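Local coordinates for protein aminoglycoside N(3)-acetyltransferase (Enterobacter cloacae, PDB 6NP2) that probably confers aminoglycoside resistance by transferring an acetyl group from acetyl-CoA to the 3-amino group of the 2-deoxystreptamine ring, at residues A[183-188]-A[204-209]. Numbering follows the deposited sequence.
Sequences RRVTYS and DWDSNG. With SIS ((1S,2S,3R,4S,6R)-4,6-diamino-3-{[(2S,3R)-3-amino-6-(aminomethyl)-3,4-dihydro-2H-pyran-2-yl]oxy}-2-hydroxycyclohexyl 3-deoxy-4-C-methyl-3-(methylamino)-beta-L-arabinopyranoside), chain B.
V185 and D204 form an antiparallel hydrogen-bonded pair: V185 N gives to D204 O and D204 N to V185 O, both at 2.9 Å. D206 N extends the pairing to R183 O.

The charged contact is R183 with D206. Both NE (3.1 Å) and NH2 (3.2 Å) of R183 reach the single oxygen OD2 of D206, side-on and near the guanidinium plane. The D206 carboxylate lies anti to its backbone N (chi1 -169°), beside the R183 side chain. Waters also donate to OD2, while NH1 of R183 pairs with D212.

R184 makes a cation-pi contact with W205. Its NH1 stands over the centre of the six-membered ring of W205, with the guanidinium plane nearly perpendicular to the ring (89°). NH2 hydrogen-bonds to S203 OG, which probably steadies the group.

The apolar part is small: V185 CG1 crosses the D206 side chain at about a right angle, 3.6 Å from CG.

D206 OD1 accepts from N208 N, an Asx turn within the type I turn 206-209. That turn presents S207 OG to N12 of the bound aminoglycoside, and N208 OD1 and ND2 to its O52 and O53.

The contact lies at the open end of the hairpin 184-193/196-205, where helix 67-70 packs against V185 and Y187.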
ATOM      1  N   ARG A 183       4.188  -5.426 -18.786  1.00 14.67           N
ATOM      2  CA  ARG A 183       3.896  -6.781 -18.356  1.00 15.10           C
ATOM      3  C   ARG A 183       2.571  -6.849 -17.620  1.00 14.59           C
ATOM      4  O   ARG A 183       2.247  -5.978 -16.802  1.00 14.58           O
ATOM      5  CB  ARG A 183       4.993  -7.269 -17.414  1.00 15.67           C
ATOM      6  CG  ARG A 183       6.329  -7.485 -18.100  1.00 16.61           C
ATOM      7  CD  ARG A 183       7.445  -7.628 -17.097  1.00 17.57           C
ATOM      8  NE  ARG A 183       7.273  -8.725 -16.154  1.00 19.34           N
ATOM      9  CZ  ARG A 183       7.839  -9.920 -16.266  1.00 22.34           C
ATOM     10  NH1 ARG A 183       8.602 -10.206 -17.302  1.00 21.59           N
ATOM     11  NH2 ARG A 183       7.634 -10.843 -15.342  1.00 24.40           N
ATOM     12  N   ARG A 184       1.825  -7.905 -17.894  1.00 14.87           N
ATOM     13  CA  ARG A 184       0.596  -8.225 -17.203  1.00 14.43           C
ATOM     14  C   ARG A 184       0.713  -9.611 -16.594  1.00 15.13           C
ATOM     15  O   ARG A 184       1.548 -10.430 -16.995  1.00 17.36           O
ATOM     16  CB  ARG A 184      -0.617  -8.111 -18.135  1.00 16.36           C
ATOM     17  CG  ARG A 184      -0.804  -6.678 -18.622  1.00 16.49           C
ATOM     18  CD  ARG A 184      -1.981  -6.484 -19.530  1.00 16.92           C
ATOM     19  NE  ARG A 184      -3.246  -6.781 -18.882  1.00 16.51           N
ATOM     20  CZ  ARG A 184      -3.890  -5.957 -18.066  1.00 15.54           C
ATOM     21  NH1 ARG A 184      -3.388  -4.764 -17.761  1.00 17.40           N
ATOM     22  NH2 ARG A 184      -5.039  -6.334 -17.544  1.00 15.60           N
ATOM     23  N   VAL A 185      -0.113  -9.847 -15.586  1.00 14.72           N
ATOM     24  CA  VAL A 185      -0.221 -11.134 -14.919  1.00 14.87           C
ATOM     25  C   VAL A 185      -1.680 -11.544 -14.891  1.00 15.37           C
ATOM     26  O   VAL A 185      -2.581 -10.699 -14.904  1.00 15.37           O
ATOM     27  CB  VAL A 185       0.337 -11.104 -13.476  1.00 16.22           C
ATOM     28  CG1 VAL A 185       1.839 -10.930 -13.476  1.00 17.78           C
ATOM     29  CG2 VAL A 185      -0.333 -10.013 -12.639  1.00 16.12           C
ATOM     30  N   THR A 186      -1.906 -12.858 -14.834  1.00 15.35           N
ATOM     31  CA  THR A 186      -3.227 -13.428 -14.628  1.00 16.16           C
ATOM     32  C   THR A 186      -3.210 -14.225 -13.336  1.00 14.47           C
ATOM     33  O   THR A 186      -2.280 -14.995 -13.080  1.00 15.68           O
ATOM     34  CB  THR A 186      -3.621 -14.329 -15.795  1.00 17.86           C
ATOM     35  OG1 THR A 186      -3.720 -13.540 -16.981  1.00 19.08           O
ATOM     36  CG2 THR A 186      -4.956 -15.003 -15.530  1.00 18.89           C
ATOM     37  N   TYR A 187      -4.221 -14.015 -12.499  1.00 14.18           N
ATOM     38  CA  TYR A 187      -4.312 -14.744 -11.245  1.00 13.90           C
ATOM     39  C   TYR A 187      -5.781 -14.831 -10.858  1.00 14.64           C
ATOM     40  O   TYR A 187      -6.649 -14.200 -11.474  1.00 14.60           O
ATOM     41  CB  TYR A 187      -3.440 -14.116 -10.147  1.00 14.78           C
ATOM     42  CG  TYR A 187      -3.693 -12.656  -9.865  1.00 13.95           C
ATOM     43  CD1 TYR A 187      -4.733 -12.250  -9.045  1.00 14.73           C
ATOM     44  CD2 TYR A 187      -2.883 -11.684 -10.401  1.00 14.85           C
ATOM     45  CE1 TYR A 187      -4.947 -10.899  -8.768  1.00 15.28           C
ATOM     46  CE2 TYR A 187      -3.084 -10.341 -10.123  1.00 14.23           C
ATOM     47  CZ  TYR A 187      -4.120  -9.955  -9.314  1.00 14.19           C
ATOM     48  OH  TYR A 187      -4.335  -8.623  -9.020  1.00 14.59           O
ATOM     49  N   SER A 188      -6.058 -15.640  -9.840  1.00 14.36           N
ATOM     50  CA  SER A 188      -7.427 -15.891  -9.420  1.00 14.62           C
ATOM     51  C   SER A 188      -7.553 -15.682  -7.922  1.00 14.10           C
ATOM     52  O   SER A 188      -6.672 -16.087  -7.154  1.00 15.36           O
ATOM     53  CB  SER A 188      -7.855 -17.336  -9.748  1.00 16.58           C
ATOM     54  OG  SER A 188      -7.818 -17.601 -11.141  1.00 17.69           O
ATOM     55  N   ASP A 204      -3.994  -8.131 -14.700  1.00 12.87           N
ATOM     56  CA  ASP A 204      -3.688  -6.775 -14.257  1.00 12.65           C
ATOM     57  C   ASP A 204      -2.216  -6.522 -14.550  1.00 12.62           C
ATOM     58  O   ASP A 204      -1.494  -7.426 -14.970  1.00 13.91           O
ATOM     59  CB  ASP A 204      -4.002  -6.573 -12.763  1.00 12.79           C
ATOM     60  CG  ASP A 204      -4.436  -5.147 -12.423  1.00 13.42           C
ATOM     61  OD1 ASP A 204      -4.095  -4.204 -13.164  1.00 14.44           O
ATOM     62  OD2 ASP A 204      -5.123  -5.002 -11.386  1.00 12.93           O
ATOM     63  N   TRP A 205      -1.778  -5.286 -14.341  1.00 12.35           N
ATOM     64  CA  TRP A 205      -0.367  -4.987 -14.513  1.00 12.34           C
ATOM     65  C   TRP A 205       0.462  -5.788 -13.518  1.00 12.62           C
ATOM     66  O   TRP A 205       0.058  -5.997 -12.374  1.00 13.68           O
ATOM     67  CB  TRP A 205      -0.113  -3.487 -14.326  1.00 12.47           C
ATOM     68  CG  TRP A 205      -0.984  -2.676 -15.222  1.00 12.82           C
ATOM     69  CD1 TRP A 205      -1.987  -1.857 -14.840  1.00 13.17           C
ATOM     70  CD2 TRP A 205      -0.964  -2.635 -16.664  1.00 13.28           C
ATOM     71  NE1 TRP A 205      -2.601  -1.302 -15.932  1.00 14.34           N
ATOM     72  CE2 TRP A 205      -1.988  -1.759 -17.068  1.00 14.96           C
ATOM     73  CE3 TRP A 205      -0.195  -3.275 -17.652  1.00 14.46           C
ATOM     74  CZ2 TRP A 205      -2.258  -1.488 -18.407  1.00 15.76           C
ATOM     75  CZ3 TRP A 205      -0.478  -3.011 -18.982  1.00 14.92           C
ATOM     76  CH2 TRP A 205      -1.502  -2.138 -19.347  1.00 16.08           C
ATOM     77  N   ASP A 206       1.640  -6.219 -13.945  1.00 12.91           N
ATOM     78  CA  ASP A 206       2.539  -6.953 -13.065  1.00 12.92           C
ATOM     79  C   ASP A 206       3.102  -6.001 -12.018  1.00 13.99           C
ATOM     80  O   ASP A 206       3.888  -5.108 -12.335  1.00 16.25           O
ATOM     81  CB  ASP A 206       3.654  -7.551 -13.914  1.00 13.65           C
ATOM     82  CG  ASP A 206       4.504  -8.552 -13.164  1.00 14.71           C
ATOM     83  OD1 ASP A 206       4.425  -8.627 -11.913  1.00 14.93           O
ATOM     84  OD2 ASP A 206       5.250  -9.281 -13.865  1.00 16.73           O
ATOM     85  N   SER A 207       2.713  -6.201 -10.760  1.00 13.24           N
ATOM     86  CA  SER A 207       3.209  -5.364  -9.675  1.00 14.05           C
ATOM     87  C   SER A 207       4.581  -5.803  -9.195  1.00 14.32           C
ATOM     88  O   SER A 207       5.118  -5.188  -8.271  1.00 16.39           O
ATOM     89  CB  SER A 207       2.218  -5.332  -8.506  1.00 14.74           C
ATOM     90  OG  SER A 207       2.157  -6.581  -7.845  1.00 14.86           O
ATOM     91  N   ASN A 208       5.165  -6.836  -9.804  1.00 14.10           N
ATOM     92  CA  ASN A 208       6.535  -7.239  -9.525  1.00 15.43           C
ATOM     93  C   ASN A 208       7.485  -6.879 -10.653  1.00 16.82           C
ATOM     94  O   ASN A 208       8.553  -7.481 -10.771  1.00 21.62           O
ATOM     95  CB  ASN A 208       6.601  -8.727  -9.201  1.00 15.66           C
ATOM     96  CG  ASN A 208       6.067  -9.021  -7.820  1.00 15.81           C
ATOM     97  OD1 ASN A 208       6.516  -8.432  -6.841  1.00 17.68           O
ATOM     98  ND2 ASN A 208       5.098  -9.904  -7.732  1.00 16.64           N
ATOM     99  N   GLY A 209       7.118  -5.920 -11.485  1.00 17.23           N
ATOM    100  CA  GLY A 209       7.995  -5.416 -12.524  1.00 18.73           C
ATOM    101  C   GLY A 209       7.198  -5.070 -13.758  1.00 16.84           C
ATOM    102  O   GLY A 209       6.691  -5.971 -14.431  1.00 17.49           O
TER
HETATM  103  C11 SIS B 301       8.219  -6.593  -3.676  1.00 32.78           C
HETATM  104  C12 SIS B 301       3.035  -6.173  -4.433  1.00 16.57           C
HETATM  105  C13 SIS B 301       2.718  -9.521  -4.963  1.00 14.61           C
HETATM  106  C21 SIS B 301       9.156  -6.382  -2.486  1.00 37.23           C
HETATM  107  C22 SIS B 301       3.755  -4.956  -4.997  1.00 18.92           C
HETATM  108  C23 SIS B 301       1.472 -10.098  -4.311  1.00 14.08           C
HETATM  109  C31 SIS B 301      10.394  -7.268  -2.697  1.00 37.33           C
HETATM  110  C32 SIS B 301       5.058  -4.779  -4.227  1.00 20.87           C
HETATM  111  C33 SIS B 301       1.836 -10.777  -2.987  1.00 14.45           C
HETATM  112  C41 SIS B 301      10.867  -7.181  -4.128  1.00 36.78           C
HETATM  113  C42 SIS B 301       5.938  -6.020  -4.332  1.00 21.83           C
HETATM  114  C43 SIS B 301       2.932 -11.816  -3.221  1.00 15.52           C
HETATM  115  C51 SIS B 301      10.140  -6.656  -5.081  1.00 34.24           C
HETATM  116  C52 SIS B 301       5.205  -7.272  -3.875  1.00 19.48           C
HETATM  117  C53 SIS B 301       4.111 -11.211  -3.982  1.00 15.98           C
HETATM  118  C61 SIS B 301      10.685  -6.634  -6.490  1.00 33.08           C
HETATM  119  C62 SIS B 301       3.895  -7.415  -4.626  1.00 16.43           C
HETATM  120  C83 SIS B 301       3.473 -12.335  -1.884  1.00 16.77           C
HETATM  121  C93 SIS B 301       0.368 -10.984  -1.015  1.00 15.29           C
HETATM  122  N12 SIS B 301       1.742  -6.341  -5.097  1.00 16.27           N
HETATM  123  N21 SIS B 301       9.513  -4.961  -2.400  1.00 38.36           N
HETATM  124  N32 SIS B 301       5.833  -3.639  -4.745  1.00 24.72           N
HETATM  125  N33 SIS B 301       0.622 -11.408  -2.412  1.00 14.50           N
HETATM  126  N61 SIS B 301       9.594  -6.891  -7.442  1.00 31.62           N
HETATM  127  O11 SIS B 301       7.061  -5.778  -3.483  1.00 26.52           O
HETATM  128  O23 SIS B 301       0.588  -9.030  -4.010  1.00 14.79           O
HETATM  129  O43 SIS B 301       2.344 -12.872  -3.975  1.00 16.76           O
HETATM  130  O51 SIS B 301       8.897  -6.179  -4.865  1.00 33.13           O
HETATM  131  O52 SIS B 301       6.003  -8.416  -4.156  1.00 19.70           O
HETATM  132  O53 SIS B 301       3.686 -10.533  -5.164  1.00 15.54           O
HETATM  133  O62 SIS B 301       3.232  -8.549  -4.068  1.00 14.42           O
HETATM  134  O   HOH W   1       7.111 -10.736 -12.449  1.00 26.92           O
HETATM  135  O   HOH W   2      -5.299  -3.879 -15.814  1.00 25.11           O
HETATM  136  O   HOH W   3       4.216 -10.872 -16.008  1.00 29.06           O
HETATM  137  O   HOH W   4      -6.292  -7.022 -10.097  1.00 13.40           O